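Local coordinates for type IV pilus assembly protein PilF (Thermus thermophilus HB8, PDB 5OIU) that probably powers type IV pilus assembly as a hexameric AAA+ ATPase motor that binds ATP and carries a cysteine-bound zinc ion, at residues A203-L208 and D222-K227; A232-H237 and P262-A267. All coordinates share one frame; numbering follows the deposited sequence.

Interaction 1 of 2, residues A203-L208 and D222-K227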
# COMPACT_ATOMS: atom_id res chain seq x y z
N ALA C 203 -31.92 2.93 6.68
CA ALA C 203 -32.81 3.84 5.97
C ALA C 203 -32.45 3.94 4.49
O ALA C 203 -33.32 3.87 3.62
CB ALA C 203 -32.76 5.23 6.61
N LEU C 204 -31.16 4.09 4.18
CA LEU C 204 -30.75 4.33 2.80
C LEU C 204 -31.11 3.13 1.91
O LEU C 204 -31.51 3.30 0.75
CB LEU C 204 -29.25 4.62 2.75
CG LEU C 204 -28.61 5.24 1.51
CD1 LEU C 204 -29.48 6.35 0.98
CD2 LEU C 204 -27.18 5.74 1.79
N ARG C 205 -30.98 1.92 2.44
CA ARG C 205 -31.37 0.73 1.69
C ARG C 205 -32.87 0.69 1.44
O ARG C 205 -33.32 0.30 0.35
CB ARG C 205 -30.91 -0.53 2.44
CG ARG C 205 -30.67 -1.71 1.54
CD ARG C 205 -29.95 -2.85 2.30
NE ARG C 205 -28.48 -2.78 2.36
CZ ARG C 205 -27.67 -2.77 1.29
NH1 ARG C 205 -28.17 -2.79 0.05
NH2 ARG C 205 -26.34 -2.74 1.47
N ALA C 206 -33.67 1.10 2.42
CA ALA C 206 -35.11 1.18 2.18
C ALA C 206 -35.43 2.17 1.06
O ALA C 206 -36.33 1.93 0.25
CB ALA C 206 -35.81 1.57 3.47
N PHE C 207 -34.64 3.25 0.96
CA PHE C 207 -34.85 4.27 -0.07
C PHE C 207 -34.87 3.70 -1.47
O PHE C 207 -35.45 4.32 -2.37
CB PHE C 207 -33.76 5.32 -0.01
CG PHE C 207 -33.87 6.24 1.15
CD1 PHE C 207 -34.77 5.99 2.17
CD2 PHE C 207 -33.04 7.34 1.24
CE1 PHE C 207 -34.86 6.82 3.24
CE2 PHE C 207 -33.12 8.19 2.33
CZ PHE C 207 -34.05 7.93 3.33
N LEU C 208 -34.25 2.54 -1.69
CA LEU C 208 -34.19 1.98 -3.04
C LEU C 208 -35.55 1.46 -3.51
O LEU C 208 -35.76 1.33 -4.72
CB LEU C 208 -33.11 0.91 -3.11
CG LEU C 208 -31.75 1.58 -2.90
CD1 LEU C 208 -30.59 0.63 -3.16
CD2 LEU C 208 -31.64 2.85 -3.78
N ASP C 222 -20.04 5.84 7.66
CA ASP C 222 -19.65 4.45 7.83
C ASP C 222 -19.51 3.84 6.45
O ASP C 222 -19.87 4.45 5.44
CB ASP C 222 -20.63 3.68 8.74
CG ASP C 222 -22.05 3.65 8.20
OD1 ASP C 222 -22.27 3.22 7.04
OD2 ASP C 222 -22.95 4.03 8.98
N SER C 223 -18.93 2.66 6.40
CA SER C 223 -18.69 1.99 5.16
C SER C 223 -19.95 1.57 4.41
O SER C 223 -20.09 1.91 3.29
CB SER C 223 -17.69 0.86 5.35
OG SER C 223 -16.44 1.38 5.73
N GLU C 224 -20.85 0.83 5.04
CA GLU C 224 -22.10 0.42 4.41
C GLU C 224 -22.83 1.59 3.76
O GLU C 224 -23.34 1.47 2.63
CB GLU C 224 -23.00 -0.25 5.46
CG GLU C 224 -23.72 -1.51 4.98
CD GLU C 224 -22.77 -2.50 4.27
OE1 GLU C 224 -21.56 -2.57 4.65
OE2 GLU C 224 -23.23 -3.22 3.34
N THR C 225 -22.86 2.75 4.44
CA THR C 225 -23.52 3.93 3.90
C THR C 225 -22.81 4.46 2.67
O THR C 225 -23.45 4.82 1.68
CB THR C 225 -23.63 5.02 4.97
OG1 THR C 225 -24.48 4.57 6.05
CG2 THR C 225 -24.18 6.31 4.38
N ALA C 226 -21.47 4.54 2.72
CA ALA C 226 -20.73 4.99 1.55
C ALA C 226 -20.98 4.07 0.36
O ALA C 226 -21.09 4.53 -0.78
CB ALA C 226 -19.23 5.08 1.86
N LYS C 227 -21.07 2.77 0.60
CA LYS C 227 -21.24 1.86 -0.52
C LYS C 227 -22.65 1.95 -1.09
O LYS C 227 -22.83 2.04 -2.31
CB LYS C 227 -20.87 0.43 -0.11
CG LYS C 227 -19.52 -0.07 -0.68
CD LYS C 227 -19.60 -0.43 -2.21
CE LYS C 227 -18.21 -0.62 -2.89
NZ LYS C 227 -18.17 -0.10 -4.29
O HOH W 1 -23.60 -3.31 0.25
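L204 and T225 supply the apolar half of a small helix-to-helix contact, in which helix 200-206 lies beside the first turn of helix 223-235. T225 can be followed outward from its CB, where the side chain forks. One branch, CG2, sits anti to the backbone N (chi1 of OG1 -65°) and meets the methyl L204 CD2 at 4.0 Å, the two side chains crossing at about a right angle. That same L204 CD2 also lies 3.8 Å from T225 O. The other branch turns back to its own helix: T225 OG1 donates to D222 OD1 at 2.8 Å, on the syn side of the carboxylate but 31° out of its plane. D222 is the N-cap, and its OD1 also accepts from T225 N at 2.7 Å. With an alanine here, D222 OD1 would probably lose the hydroxyl donor, keeping the bond from T225 N, and a gap would open beside L204 CD2. On the exposed side, E224 OE2 makes a long salt bridge to R205 NH2 (3.7 Å). A water accepts from R205 NH2 and donates to E224 OE2; both oxygens lie in plane at the guanidinium edge, the carboxylate turned 45° from it. The chemistry implies a buried methyl contact flanked by a hydrated, probably weaker, charge pair.

Interaction 2 of 2, residues A232-H237 and P262-A267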
# COMPACT_ATOMS: atom_id res chain seq x y z
N ALA C 232 -26.37 3.79 -5.28
CA ALA C 232 -27.57 4.49 -5.72
C ALA C 232 -27.23 5.56 -6.76
O ALA C 232 -28.02 5.80 -7.67
CB ALA C 232 -28.30 5.11 -4.53
N ALA C 233 -26.06 6.19 -6.67
CA ALA C 233 -25.64 7.05 -7.76
C ALA C 233 -25.40 6.25 -9.04
O ALA C 233 -25.73 6.70 -10.14
CB ALA C 233 -24.40 7.84 -7.38
N LEU C 234 -24.83 5.04 -8.91
CA LEU C 234 -24.50 4.23 -10.08
C LEU C 234 -25.75 3.81 -10.85
O LEU C 234 -25.81 3.91 -12.08
CB LEU C 234 -23.71 2.99 -9.66
CG LEU C 234 -22.25 3.31 -9.38
CD1 LEU C 234 -21.53 2.08 -8.86
CD2 LEU C 234 -21.61 3.85 -10.64
N THR C 235 -26.76 3.31 -10.14
CA THR C 235 -27.96 2.82 -10.80
C THR C 235 -28.80 3.94 -11.43
O THR C 235 -29.71 3.64 -12.21
CB THR C 235 -28.81 2.02 -9.82
OG1 THR C 235 -29.30 2.89 -8.79
CG2 THR C 235 -27.97 0.95 -9.17
N GLY C 236 -28.52 5.21 -11.12
CA GLY C 236 -29.16 6.27 -11.86
C GLY C 236 -29.90 7.31 -11.04
O GLY C 236 -30.71 8.05 -11.59
N HIS C 237 -29.62 7.40 -9.75
CA HIS C 237 -30.18 8.42 -8.89
C HIS C 237 -29.19 9.56 -8.69
O HIS C 237 -27.97 9.39 -8.85
CB HIS C 237 -30.57 7.81 -7.54
CG HIS C 237 -31.61 6.75 -7.64
ND1 HIS C 237 -31.43 5.49 -7.10
CD2 HIS C 237 -32.84 6.75 -8.20
CE1 HIS C 237 -32.51 4.76 -7.34
NE2 HIS C 237 -33.38 5.51 -7.99
N PRO C 262 -12.61 1.82 -6.13
CA PRO C 262 -12.22 2.95 -6.99
C PRO C 262 -12.97 2.98 -8.32
O PRO C 262 -13.28 4.08 -8.82
CB PRO C 262 -10.72 2.73 -7.19
CG PRO C 262 -10.30 1.95 -5.98
CD PRO C 262 -11.45 1.05 -5.64
N PHE C 263 -13.30 1.83 -8.91
CA PHE C 263 -14.03 1.91 -10.17
C PHE C 263 -15.45 2.39 -9.94
O PHE C 263 -15.98 3.16 -10.75
CB PHE C 263 -13.97 0.56 -10.93
CG PHE C 263 -14.69 -0.60 -10.27
CD1 PHE C 263 -16.07 -0.75 -10.36
CD2 PHE C 263 -13.97 -1.60 -9.65
CE1 PHE C 263 -16.72 -1.84 -9.79
CE2 PHE C 263 -14.61 -2.69 -9.08
CZ PHE C 263 -16.00 -2.81 -9.15
N ASN C 264 -16.07 2.01 -8.82
CA ASN C 264 -17.37 2.58 -8.49
C ASN C 264 -17.27 4.06 -8.11
O ASN C 264 -18.19 4.83 -8.42
CB ASN C 264 -18.03 1.75 -7.37
CG ASN C 264 -18.65 0.43 -7.91
OD1 ASN C 264 -18.84 0.27 -9.12
ND2 ASN C 264 -18.98 -0.48 -7.00
N ILE C 265 -16.17 4.50 -7.50
CA ILE C 265 -15.98 5.93 -7.25
C ILE C 265 -15.86 6.68 -8.56
O ILE C 265 -16.48 7.74 -8.75
CB ILE C 265 -14.76 6.16 -6.34
CG1 ILE C 265 -14.91 5.41 -5.02
CG2 ILE C 265 -14.53 7.62 -6.10
CD1 ILE C 265 -13.74 5.59 -4.06
N SER C 266 -15.07 6.15 -9.49
CA SER C 266 -14.85 6.83 -10.76
C SER C 266 -16.15 6.97 -11.55
O SER C 266 -16.39 8.00 -12.19
CB SER C 266 -13.80 6.08 -11.58
OG SER C 266 -13.41 6.86 -12.70
N ALA C 267 -17.00 5.95 -11.50
CA ALA C 267 -18.21 5.94 -12.31
C ALA C 267 -19.32 6.85 -11.78
O ALA C 267 -20.20 7.23 -12.55
CB ALA C 267 -18.73 4.50 -12.42
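L234 alone carries the contact for segment 232-237, spreading its two methyls over N264 and A267 of helix 262-268, one turn apart. Its CG stands anti to the carbonyl carbon (chi1 -78°), which directs the fork toward the other helix, and chi2 of 175° then sets which methyl meets which residue. The tight part is where L234 CD2 presses on A267 CB, with 3.4 Å between the carbons. The small alanine side chain is consistent with the close approach of the backbones, the CA atoms of L234 and A267 being 6.9 Å apart. Of the 140 Å² buried in all, L234 contributes 83 Å², so a single leucine accounts for more than half.

The other methyl makes the looser side: L234 CD1 lies against the stem of N264, 3.8 Å from its CB, the two side chains crossing at about a right angle. All three touching residues remain partly exposed and no hydrogen bond joins the segments. A267 also packs on R254 of the second subunit, while A233 and L234 both touch A268, just beyond the segment. Just past L234 the helix stops at G236 in a Schellman motif, with H237 N bonded to A232 O at 3.1 Å; the positive phi of 126° suits a residue without a side chain.

Beyond the turn the chain enters strand 238-243, and H237 makes backbone hydrogen bonds with G143 at the start of the neighbouring strand 143-148. On the far side, I265 and S266 turn away from L234 to pack against helix 339-347, I265 also reaching helix 248-257, so helix 262-268 lies between those helices and the end of helix 223-235.

Helix 223-235 serves both contacts, its first turns in interaction 1 and its last turn in interaction 2, and the centres of the two lie about 13 Å apart. A direct bridge is made by L208, whose CD2 lies 4.1 Å from A232 CB and equally 4.1 Å from H237 CE1, so the end of segment 203-208 packs on segment 232-237. Both contacts also face a second subunit: A206 and F207 rest on its P78 and L99, while T235 packs on its H244 and H237 on its T151. Because T151 belongs to the ATP pocket, the end of interaction 2 borders the nucleotide-binding region of a neighbouring subunit, consistent with coupling between subunits in the motor.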